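Local coordinates for 3-oxoacyl-[acyl-carrier-protein] synthase, mitochondrial (Arabidopsis thaliana, PDB 2IX4), which catalyses the condensing step of mitochondrial fatty acid synthesis, joining an acyl chain to two carbons from malonyl-ACP, at residues I127-V131 against S209-S214; G204-S208 against L360-A364; I270-C275 against L427-I431. One frame throughout, in Å; residues are numbered along the deposited sequence.

Contact 1. Residues I127-V131 against S209-S214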
ATOM      1  N   ILE A 127       3.181  -9.508 -11.277  1.00 27.00           N
ATOM      2  CA  ILE A 127       2.692  -9.337 -12.646  1.00 26.50           C
ATOM      3  C   ILE A 127       2.724 -10.646 -13.445  1.00 26.09           C
ATOM      4  O   ILE A 127       1.812 -10.913 -14.226  1.00 25.97           O
ATOM      5  CB  ILE A 127       3.456  -8.212 -13.407  1.00 26.63           C
ATOM      6  CG1 ILE A 127       3.214  -6.853 -12.736  1.00 27.03           C
ATOM      7  CG2 ILE A 127       3.034  -8.161 -14.877  1.00 26.31           C
ATOM      8  CD1 ILE A 127       3.777  -5.649 -13.495  1.00 28.58           C
ATOM      9  N   CYS A 128       3.762 -11.458 -13.238  1.00 25.60           N
ATOM     10  CA  CYS A 128       3.916 -12.718 -13.971  1.00 25.28           C
ATOM     11  C   CYS A 128       2.781 -13.702 -13.687  1.00 24.61           C
ATOM     12  O   CYS A 128       2.373 -14.460 -14.571  1.00 24.68           O
ATOM     13  CB  CYS A 128       5.278 -13.363 -13.688  1.00 25.37           C
ATOM     14  SG  CYS A 128       5.537 -13.886 -11.979  1.00 27.38           S
ATOM     15  N   ASP A 129       2.275 -13.686 -12.454  1.00 23.90           N
ATOM     16  CA  ASP A 129       1.125 -14.503 -12.076  1.00 23.03           C
ATOM     17  C   ASP A 129      -0.163 -14.022 -12.740  1.00 22.40           C
ATOM     18  O   ASP A 129      -1.005 -14.836 -13.123  1.00 22.20           O
ATOM     19  CB  ASP A 129       0.961 -14.536 -10.557  1.00 23.32           C
ATOM     20  CG  ASP A 129       1.930 -15.492  -9.888  1.00 24.05           C
ATOM     21  OD1 ASP A 129       2.049 -16.649 -10.351  1.00 25.69           O
ATOM     22  OD2 ASP A 129       2.564 -15.095  -8.892  1.00 24.96           O
ATOM     23  N   ILE A 130      -0.312 -12.705 -12.875  1.00 21.51           N
ATOM     24  CA  ILE A 130      -1.472 -12.132 -13.563  1.00 20.88           C
ATOM     25  C   ILE A 130      -1.405 -12.408 -15.068  1.00 20.53           C
ATOM     26  O   ILE A 130      -2.432 -12.622 -15.710  1.00 20.42           O
ATOM     27  CB  ILE A 130      -1.633 -10.614 -13.280  1.00 20.75           C
ATOM     28  CG1 ILE A 130      -1.702 -10.361 -11.770  1.00 20.49           C
ATOM     29  CG2 ILE A 130      -2.890 -10.056 -13.972  1.00 20.73           C
ATOM     30  CD1 ILE A 130      -1.515  -8.904 -11.362  1.00 20.02           C
ATOM     31  N   VAL A 131      -0.190 -12.413 -15.617  1.00 20.34           N
ATOM     32  CA  VAL A 131       0.032 -12.735 -17.031  1.00 20.02           C
ATOM     33  C   VAL A 131      -0.364 -14.186 -17.336  1.00 20.04           C
ATOM     34  O   VAL A 131      -1.040 -14.456 -18.336  1.00 19.82           O
ATOM     35  CB  VAL A 131       1.503 -12.440 -17.463  1.00 19.99           C
ATOM     36  CG1 VAL A 131       1.838 -13.103 -18.795  1.00 19.35           C
ATOM     37  CG2 VAL A 131       1.735 -10.934 -17.553  1.00 19.48           C
ATOM     38  N   SER A 209       9.900  -8.199  -9.607  1.00 23.55           N
ATOM     39  CA  SER A 209       9.175  -7.752 -10.780  1.00 23.45           C
ATOM     40  C   SER A 209      10.037  -7.796 -12.044  1.00 23.25           C
ATOM     41  O   SER A 209       9.883  -6.961 -12.933  1.00 23.36           O
ATOM     42  CB  SER A 209       8.619  -6.344 -10.534  1.00 23.39           C
ATOM     43  OG  SER A 209       7.431  -6.137 -11.278  1.00 24.50           O
ATOM     44  N   ILE A 210      10.944  -8.770 -12.127  1.00 22.97           N
ATOM     45  CA  ILE A 210      11.696  -8.985 -13.366  1.00 22.67           C
ATOM     46  C   ILE A 210      11.004 -10.055 -14.206  1.00 22.48           C
ATOM     47  O   ILE A 210      11.154 -11.253 -13.964  1.00 22.36           O
ATOM     48  CB  ILE A 210      13.196  -9.333 -13.140  1.00 22.78           C
ATOM     49  CG1 ILE A 210      13.870  -8.296 -12.232  1.00 22.48           C
ATOM     50  CG2 ILE A 210      13.924  -9.418 -14.493  1.00 22.53           C
ATOM     51  CD1 ILE A 210      15.291  -8.648 -11.832  1.00 22.72           C
ATOM     52  N   ASP A 211      10.233  -9.593 -15.186  1.00 22.19           N
ATOM     53  CA  ASP A 211       9.451 -10.454 -16.061  1.00 22.07           C
ATOM     54  C   ASP A 211       9.085  -9.680 -17.318  1.00 21.82           C
ATOM     55  O   ASP A 211       9.252  -8.459 -17.366  1.00 21.44           O
ATOM     56  CB  ASP A 211       8.184 -10.955 -15.350  1.00 22.34           C
ATOM     57  CG  ASP A 211       7.381  -9.827 -14.713  1.00 23.16           C
ATOM     58  OD1 ASP A 211       6.745  -9.036 -15.443  1.00 23.82           O
ATOM     59  OD2 ASP A 211       7.382  -9.739 -13.471  1.00 24.68           O
ATOM     60  N   ALA A 212       8.570 -10.395 -18.314  1.00 21.50           N
ATOM     61  CA  ALA A 212       8.287  -9.836 -19.637  1.00 21.42           C
ATOM     62  C   ALA A 212       7.531  -8.512 -19.613  1.00 21.45           C
ATOM     63  O   ALA A 212       7.996  -7.515 -20.172  1.00 21.39           O
ATOM     64  CB  ALA A 212       7.536 -10.851 -20.477  1.00 21.30           C
ATOM     65  N   LEU A 213       6.371  -8.504 -18.958  1.00 21.51           N
ATOM     66  CA  LEU A 213       5.494  -7.339 -18.982  1.00 21.64           C
ATOM     67  C   LEU A 213       6.021  -6.169 -18.153  1.00 21.49           C
ATOM     68  O   LEU A 213       5.818  -5.010 -18.515  1.00 21.45           O
ATOM     69  CB  LEU A 213       4.068  -7.716 -18.563  1.00 21.62           C
ATOM     70  CG  LEU A 213       2.961  -6.736 -18.963  1.00 22.17           C
ATOM     71  CD1 LEU A 213       3.054  -6.355 -20.450  1.00 21.98           C
ATOM     72  CD2 LEU A 213       1.584  -7.310 -18.626  1.00 21.91           C
ATOM     73  N   SER A 214       6.693  -6.478 -17.045  1.00 21.34           N
ATOM     74  CA  SER A 214       7.316  -5.449 -16.210  1.00 21.33           C
ATOM     75  C   SER A 214       8.416  -4.710 -16.962  1.00 21.04           C
ATOM     76  O   SER A 214       8.442  -3.476 -16.976  1.00 21.27           O
ATOM     77  CB  SER A 214       7.891  -6.060 -14.937  1.00 21.41           C
ATOM     78  OG  SER A 214       6.866  -6.608 -14.133  1.00 22.63           O
TER
HETATM   79  O   HOH W   1       5.611  -8.444 -10.333  1.00 25.89           O
HETATM   80  O   HOH W   2       6.374 -10.769 -11.367  1.00 31.13           O
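Ile127 reaches from the first turn of its helix toward the start of helix 212-220 and meets it with both of its branches. CG2 touches the Leu213 side chain, 3.9 Å from Leu213 CB, while the longer branch carries CD1 to 3.3 Å from Ser214 OG. That split follows from the first torsion: CG1 lies beside the backbone N (chi1 -64°) and CG2 points the opposite way from it. One branch packs on Leu213 and the other makes a van der Waals contact with the Ser214 hydroxyl. Ile127 crosses both Leu213 and Asp211 at about a right angle. One turn further on, Val131 CG2 touches Leu213 CD2 at 3.8 Å, and Leu213 lies against both Ile127 and Val131 on one flank of helix 127-138. Asp211 is the N-cap of the other helix. Ser214 N gives its proton to Asp211 OD1 at 3.0 Å, and Ser214 OG binds the same oxygen at 2.8 Å; both donors come from one face of the carboxylate plane, the amide on the anti side and the hydroxyl on the syn side. No direct hydrogen bond joins the two segments. Water takes that role: one accepts a long bond from Cys128 N and lies 2.6 Å from Asp211 OD2, to which it probably donates, and a second links Ile127 N with Ser209 OG. With an alanine here in place of Asp211, Ser214 N and Ser214 OG would probably lose their shared acceptor and the water its carboxylate partner, leaving the helix start uncapped. Ile153 and Phe149 of the second subunit pack on Ile127 and Leu213, which places the contact in the dimer interface. Two helix N-termini thus meet at the Asp211 carboxylate, whose negative charge probably suits both.

Contact 2. Residues G204-S208 against L360-A364; sequences GGTES and LLGAA. With 6NA (hexanoic acid), chain C.
Glu207 bends its side chain across the turn formed by Leu360, Leu361 and Gly362. Its CB lies 3.4 Å from Leu360 O, its CG rests near Leu361 CB, and its OE1 meets the amide N of Gly362 at 2.8 Å. CG stands opposite the backbone N (chi1 -156°), and the fold at chi2 then curls the carboxylate back to the turn. The bond from Gly362 N falls on the anti lone pair of Glu207 OE1, though with an N-H...O angle of 134° it is far from straight. OE2 is held separately by the amide of Ile124, so the carboxylate is gripped at both oxygens, which probably limits its rotation. Leu361 crosses Glu207 at about a right angle. Two residues back along the strand the backbones come very close, with Gly205 CA 3.6 Å from Gly362 O, and glycine is needed on each side: a CB on Gly205 would strike that carbonyl, and one on Gly362 would strike Glu207 OE1. Ala363 packs its methyl on the strand backbone, CB 3.7 Å from Thr206 CA; a small side chain suits so close an approach. Thr206 itself points the other way and bonds Phe88 O, while its own carbonyl oxygen is buried here without a partner. The terminal C6 of the hexanoic acid lies 3.3 Å from Glu207 OE1 and 3.7 Å from Leu361 CB, and Leu361 also touches Cys179, the predicted catalytic cysteine. Strand 200-207 against the loop that follows the predicted active-site His359 forms part of the acyl pocket of this beta-ketoacyl synthase, a member of the thiolase-like superfamily.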
ATOM      1  N   GLY A 204       9.779  -3.107   6.226  1.00 21.35           N
ATOM      2  CA  GLY A 204      10.637  -2.988   5.058  1.00 21.30           C
ATOM      3  C   GLY A 204       9.907  -3.046   3.732  1.00 21.66           C
ATOM      4  O   GLY A 204       8.769  -2.592   3.604  1.00 21.34           O
ATOM      5  N   GLY A 205      10.578  -3.613   2.738  1.00 21.79           N
ATOM      6  CA  GLY A 205      10.060  -3.642   1.381  1.00 22.20           C
ATOM      7  C   GLY A 205      10.503  -4.884   0.643  1.00 22.41           C
ATOM      8  O   GLY A 205      11.518  -5.497   0.982  1.00 22.47           O
ATOM      9  N   THR A 206       9.727  -5.261  -0.365  1.00 22.60           N
ATOM     10  CA  THR A 206      10.054  -6.412  -1.192  1.00 22.90           C
ATOM     11  C   THR A 206       9.571  -6.201  -2.621  1.00 23.15           C
ATOM     12  O   THR A 206       8.597  -5.486  -2.856  1.00 23.16           O
ATOM     13  CB  THR A 206       9.497  -7.738  -0.607  1.00 22.90           C
ATOM     14  OG1 THR A 206       9.901  -8.833  -1.438  1.00 22.74           O
ATOM     15  CG2 THR A 206       7.969  -7.710  -0.492  1.00 22.88           C
ATOM     16  N   GLU A 207      10.276  -6.808  -3.570  1.00 23.40           N
ATOM     17  CA  GLU A 207       9.892  -6.734  -4.973  1.00 23.87           C
ATOM     18  C   GLU A 207      10.532  -7.854  -5.769  1.00 23.86           C
ATOM     19  O   GLU A 207      11.712  -8.158  -5.605  1.00 23.97           O
ATOM     20  CB  GLU A 207      10.275  -5.388  -5.590  1.00 24.08           C
ATOM     21  CG  GLU A 207       9.428  -5.008  -6.808  1.00 24.96           C
ATOM     22  CD  GLU A 207       8.106  -4.378  -6.416  1.00 26.91           C
ATOM     23  OE1 GLU A 207       8.123  -3.230  -5.932  1.00 26.99           O
ATOM     24  OE2 GLU A 207       7.049  -5.025  -6.591  1.00 27.45           O
ATOM     25  N   SER A 208       9.730  -8.472  -6.624  1.00 23.98           N
ATOM     26  CA  SER A 208      10.222  -9.441  -7.583  1.00 23.96           C
ATOM     27  C   SER A 208       9.466  -9.210  -8.870  1.00 23.74           C
ATOM     28  O   SER A 208       8.506  -9.915  -9.183  1.00 23.91           O
ATOM     29  CB  SER A 208      10.011 -10.862  -7.085  1.00 24.02           C
ATOM     30  OG  SER A 208      10.679 -11.770  -7.938  1.00 25.41           O
ATOM     31  N   LEU A 360      15.767  -1.595  -6.944  1.00 22.94           N
ATOM     32  CA  LEU A 360      14.970  -2.653  -6.310  1.00 23.16           C
ATOM     33  C   LEU A 360      13.500  -2.271  -6.122  1.00 23.28           C
ATOM     34  O   LEU A 360      12.744  -2.992  -5.464  1.00 23.24           O
ATOM     35  CB  LEU A 360      15.582  -3.104  -4.976  1.00 23.36           C
ATOM     36  CG  LEU A 360      16.984  -3.727  -4.914  1.00 24.17           C
ATOM     37  CD1 LEU A 360      17.073  -4.664  -3.719  1.00 24.45           C
ATOM     38  CD2 LEU A 360      17.371  -4.472  -6.179  1.00 24.23           C
ATOM     39  N   LEU A 361      13.113  -1.132  -6.696  1.00 23.31           N
ATOM     40  CA  LEU A 361      11.723  -0.675  -6.750  1.00 23.38           C
ATOM     41  C   LEU A 361      11.091  -0.554  -5.356  1.00 23.57           C
ATOM     42  O   LEU A 361      11.512   0.286  -4.564  1.00 23.82           O
ATOM     43  CB  LEU A 361      10.895  -1.551  -7.713  1.00 23.33           C
ATOM     44  CG  LEU A 361      11.372  -1.672  -9.177  1.00 23.17           C
ATOM     45  CD1 LEU A 361      10.480  -2.619  -9.974  1.00 22.99           C
ATOM     46  CD2 LEU A 361      11.452  -0.318  -9.876  1.00 23.50           C
ATOM     47  N   GLY A 362      10.098  -1.388  -5.053  1.00 23.68           N
ATOM     48  CA  GLY A 362       9.446  -1.386  -3.736  1.00 23.91           C
ATOM     49  C   GLY A 362      10.361  -1.736  -2.576  1.00 23.93           C
ATOM     50  O   GLY A 362      10.081  -1.379  -1.429  1.00 24.33           O
ATOM     51  N   ALA A 363      11.455  -2.437  -2.869  1.00 23.70           N
ATOM     52  CA  ALA A 363      12.422  -2.823  -1.845  1.00 23.45           C
ATOM     53  C   ALA A 363      13.585  -1.839  -1.708  1.00 23.23           C
ATOM     54  O   ALA A 363      14.352  -1.913  -0.747  1.00 23.31           O
ATOM     55  CB  ALA A 363      12.945  -4.228  -2.118  1.00 23.71           C
ATOM     56  N   ALA A 364      13.706  -0.920  -2.666  1.00 22.91           N
ATOM     57  CA  ALA A 364      14.828   0.022  -2.728  1.00 22.64           C
ATOM     58  C   ALA A 364      15.011   0.830  -1.446  1.00 22.51           C
ATOM     59  O   ALA A 364      16.121   0.915  -0.916  1.00 22.42           O
ATOM     60  CB  ALA A 364      14.675   0.953  -3.925  1.00 22.55           C
TER
HETATM   61  CA  6NA C1462       8.531   3.070 -10.300  1.00 26.72           C
HETATM   62  C   6NA C1462       9.031   3.645  -8.995  1.00 26.52           C
HETATM   63  O   6NA C1462       8.578   4.693  -8.566  1.00 25.73           O
HETATM   64  CB  6NA C1462       7.230   2.317 -10.049  1.00 26.98           C
HETATM   65  CG  6NA C1462       7.499   0.888  -9.582  1.00 27.55           C
HETATM   66  CD  6NA C1462       6.628   0.531  -8.390  1.00 27.91           C
HETATM   67  C6  6NA C1462       7.375  -0.356  -7.421  1.00 27.95           C

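Contact 3. Residues I270-C275 against L427-I431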
ATOM      1  N   ILE A 270      21.898  -2.529  19.643  1.00 25.33           N
ATOM      2  CA  ILE A 270      21.220  -1.483  18.901  1.00 24.97           C
ATOM      3  C   ILE A 270      22.145  -0.937  17.820  1.00 24.86           C
ATOM      4  O   ILE A 270      23.266  -0.510  18.108  1.00 24.90           O
ATOM      5  CB  ILE A 270      20.741  -0.358  19.850  1.00 24.99           C
ATOM      6  CG1 ILE A 270      19.680  -0.898  20.817  1.00 24.92           C
ATOM      7  CG2 ILE A 270      20.198   0.820  19.057  1.00 25.00           C
ATOM      8  CD1 ILE A 270      19.479  -0.061  22.064  1.00 25.56           C
ATOM      9  N   TYR A 271      21.673  -0.968  16.578  1.00 24.48           N
ATOM     10  CA  TYR A 271      22.436  -0.455  15.447  1.00 24.22           C
ATOM     11  C   TYR A 271      22.431   1.071  15.424  1.00 24.12           C
ATOM     12  O   TYR A 271      23.485   1.700  15.323  1.00 24.09           O
ATOM     13  CB  TYR A 271      21.879  -0.996  14.126  1.00 24.10           C
ATOM     14  CG  TYR A 271      22.195  -2.453  13.853  1.00 24.17           C
ATOM     15  CD1 TYR A 271      21.265  -3.450  14.140  1.00 23.81           C
ATOM     16  CD2 TYR A 271      23.420  -2.832  13.297  1.00 23.89           C
ATOM     17  CE1 TYR A 271      21.544  -4.788  13.885  1.00 23.66           C
ATOM     18  CE2 TYR A 271      23.708  -4.170  13.040  1.00 23.67           C
ATOM     19  CZ  TYR A 271      22.764  -5.140  13.337  1.00 23.86           C
ATOM     20  OH  TYR A 271      23.036  -6.467  13.087  1.00 23.56           O
ATOM     21  N   ALA A 272      21.236   1.651  15.522  1.00 23.96           N
ATOM     22  CA  ALA A 272      21.033   3.090  15.377  1.00 24.01           C
ATOM     23  C   ALA A 272      19.625   3.468  15.821  1.00 24.01           C
ATOM     24  O   ALA A 272      18.795   2.595  16.070  1.00 23.92           O
ATOM     25  CB  ALA A 272      21.255   3.516  13.918  1.00 23.83           C
ATOM     26  N   GLU A 273      19.369   4.770  15.922  1.00 23.96           N
ATOM     27  CA  GLU A 273      18.033   5.293  16.169  1.00 24.05           C
ATOM     28  C   GLU A 273      17.477   5.850  14.864  1.00 24.10           C
ATOM     29  O   GLU A 273      18.217   6.445  14.075  1.00 23.88           O
ATOM     30  CB  GLU A 273      18.077   6.393  17.237  1.00 24.13           C
ATOM     31  CG  GLU A 273      16.717   7.007  17.574  1.00 24.70           C
ATOM     32  CD  GLU A 273      16.788   8.159  18.567  1.00 25.64           C
ATOM     33  OE1 GLU A 273      17.901   8.624  18.890  1.00 26.65           O
ATOM     34  OE2 GLU A 273      15.714   8.605  19.024  1.00 25.87           O
ATOM     35  N   LEU A 274      16.185   5.646  14.628  1.00 24.10           N
ATOM     36  CA  LEU A 274      15.504   6.310  13.523  1.00 24.27           C
ATOM     37  C   LEU A 274      14.943   7.630  14.045  1.00 24.16           C
ATOM     38  O   LEU A 274      14.030   7.636  14.873  1.00 24.12           O
ATOM     39  CB  LEU A 274      14.398   5.425  12.943  1.00 24.38           C
ATOM     40  CG  LEU A 274      13.986   5.686  11.488  1.00 24.95           C
ATOM     41  CD1 LEU A 274      13.223   4.487  10.958  1.00 25.30           C
ATOM     42  CD2 LEU A 274      13.168   6.959  11.312  1.00 25.44           C
ATOM     43  N   CYS A 275      15.500   8.735  13.552  1.00 24.11           N
ATOM     44  CA  CYS A 275      15.248  10.069  14.103  1.00 24.25           C
ATOM     45  C   CYS A 275      14.376  10.954  13.225  1.00 23.76           C
ATOM     46  O   CYS A 275      13.824  11.951  13.696  1.00 23.65           O
ATOM     47  CB  CYS A 275      16.577  10.788  14.361  1.00 24.31           C
ATOM     48  SG  CYS A 275      17.640   9.970  15.564  1.00 26.80           S
ATOM     49  N   LEU A 427      15.997   9.367   8.262  1.00 21.69           N
ATOM     50  CA  LEU A 427      17.216   9.840   8.908  1.00 21.69           C
ATOM     51  C   LEU A 427      17.547   9.027  10.156  1.00 21.78           C
ATOM     52  O   LEU A 427      16.766   8.979  11.112  1.00 21.70           O
ATOM     53  CB  LEU A 427      17.125  11.342   9.223  1.00 21.83           C
ATOM     54  CG  LEU A 427      18.311  12.045   9.901  1.00 22.22           C
ATOM     55  CD1 LEU A 427      19.629  11.790   9.170  1.00 23.38           C
ATOM     56  CD2 LEU A 427      18.052  13.536  10.006  1.00 22.46           C
ATOM     57  N   PHE A 428      18.712   8.389  10.120  1.00 21.88           N
ATOM     58  CA  PHE A 428      19.196   7.557  11.217  1.00 22.10           C
ATOM     59  C   PHE A 428      20.365   8.235  11.917  1.00 22.45           C
ATOM     60  O   PHE A 428      21.071   9.047  11.317  1.00 22.14           O
ATOM     61  CB  PHE A 428      19.639   6.186  10.697  1.00 21.91           C
ATOM     62  CG  PHE A 428      18.547   5.404  10.028  1.00 21.44           C
ATOM     63  CD1 PHE A 428      18.283   5.572   8.672  1.00 20.78           C
ATOM     64  CD2 PHE A 428      17.787   4.493  10.754  1.00 21.07           C
ATOM     65  CE1 PHE A 428      17.271   4.853   8.050  1.00 20.81           C
ATOM     66  CE2 PHE A 428      16.776   3.766  10.142  1.00 21.12           C
ATOM     67  CZ  PHE A 428      16.518   3.945   8.785  1.00 20.98           C
ATOM     68  N   ALA A 429      20.562   7.895  13.188  1.00 23.00           N
ATOM     69  CA  ALA A 429      21.683   8.406  13.965  1.00 23.74           C
ATOM     70  C   ALA A 429      22.166   7.349  14.943  1.00 24.38           C
ATOM     71  O   ALA A 429      21.388   6.498  15.371  1.00 24.41           O
ATOM     72  CB  ALA A 429      21.283   9.674  14.709  1.00 23.63           C
ATOM     73  N   SER A 430      23.451   7.395  15.288  1.00 25.25           N
ATOM     74  CA  SER A 430      23.986   6.535  16.343  1.00 26.13           C
ATOM     75  C   SER A 430      23.378   6.939  17.686  1.00 26.69           C
ATOM     76  O   SER A 430      22.966   8.090  17.869  1.00 26.70           O
ATOM     77  CB  SER A 430      25.510   6.619  16.394  1.00 26.11           C
ATOM     78  OG  SER A 430      25.934   7.940  16.673  1.00 26.89           O
ATOM     79  N   ILE A 431      23.319   5.994  18.618  1.00 27.49           N
ATOM     80  CA  ILE A 431      22.639   6.219  19.897  1.00 28.32           C
ATOM     81  C   ILE A 431      23.452   5.690  21.083  1.00 28.67           C
ATOM     82  O   ILE A 431      23.419   6.252  22.179  1.00 29.08           O
ATOM     83  CB  ILE A 431      21.178   5.645  19.872  1.00 28.47           C
ATOM     84  CG1 ILE A 431      20.394   6.043  21.132  1.00 28.88           C
ATOM     85  CG2 ILE A 431      21.178   4.129  19.650  1.00 28.56           C
ATOM     86  CD1 ILE A 431      18.885   5.908  20.994  1.00 29.19           C
ATOM     87  OXT ILE A 431      24.179   4.702  20.973  1.00 29.02           O
TER
HETATM   88  O   HOH W   3      24.328   1.557  19.753  1.00 31.06           O
HETATM   89  O   HOH W   4      24.352   3.397  17.618  1.00 27.04           O
HETATM   90  O   HOH W   5      20.729   9.442  18.580  1.00 27.15           O
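Glu273 and Ala429 exchange two backbone hydrogen bonds, making an antiparallel hydrogen-bonded pair. Glu273 N donates to Ala429 O at 2.7 Å and an almost straight 170°, and Ala429 N returns to Glu273 O at 2.9 Å. Two residues on, Cys275 N donates to Leu427 O at 2.8 Å and continues the register. Leu274 and Phe428 form the non-hydrogen-bonded pair between them, where Phe428 CA also makes a CH...O contact with Glu273 O. Past the regular strands, a water carries the pairing on by bridging Tyr271 O and Ile431 N. A separate water ties the Glu273 carboxylate, through OE1, to Ser430 O. The Glu273 chain is fully extended, CG opposite the backbone N (chi1 -180°), and its carboxylate goes on to a salt bridge with Arg2. Along the way it crosses Ile431 at about a right angle, and Ile431 CD1 comes within 3.6 Å of Glu273 OE1. Ile431 CG2 turns instead to Ile270 CG2, at 3.5 Å, an aliphatic pair that packs the C-terminal residue against the start of the other segment. On the face shared by Glu273 and Ala429, the alanine methyl packs against Cys275 SG, 3.8 Å from Ala429 CB. The face bearing Leu274 and Phe428 is buried and apolar: Leu274 CG lies 3.6 Å from Phe428 CE2, the leucine meeting the ring obliquely. There Phe428 reaches Ile373 and Ile376 of helix 364-378, and Leu274 reaches Ile186 and Thr190 of helix 181-195. The contact sits in the middle of the strand run 3-12, 272-281, 422-429, 411-418, and links the N-terminal strand, through 272-281, to the C-terminal one.

Overall arrangement
Contact 2 lies near the centre of the chain, whereas contacts 1 and 3 sit on opposite sides of it, their centres about 37 Å apart. Contact 1 is nonetheless buried, with the second subunit packed against part of it; contact 3, at the chain terminus, is only partly buried. Contacts 1 and 2 are neighbours: strand 200-207 leads into helix 212-220, and Ser209 CB packs on Leu361 CD1 at 4.2 Å. Contacts 2 and 3 do not touch but reach the same mixed sheet. Their chemistry follows place: water-mediated links between helix starts in contact 1, glycine-tight backbones and a doubly held carboxylate in contact 2, and regular strand pairing in contact 3.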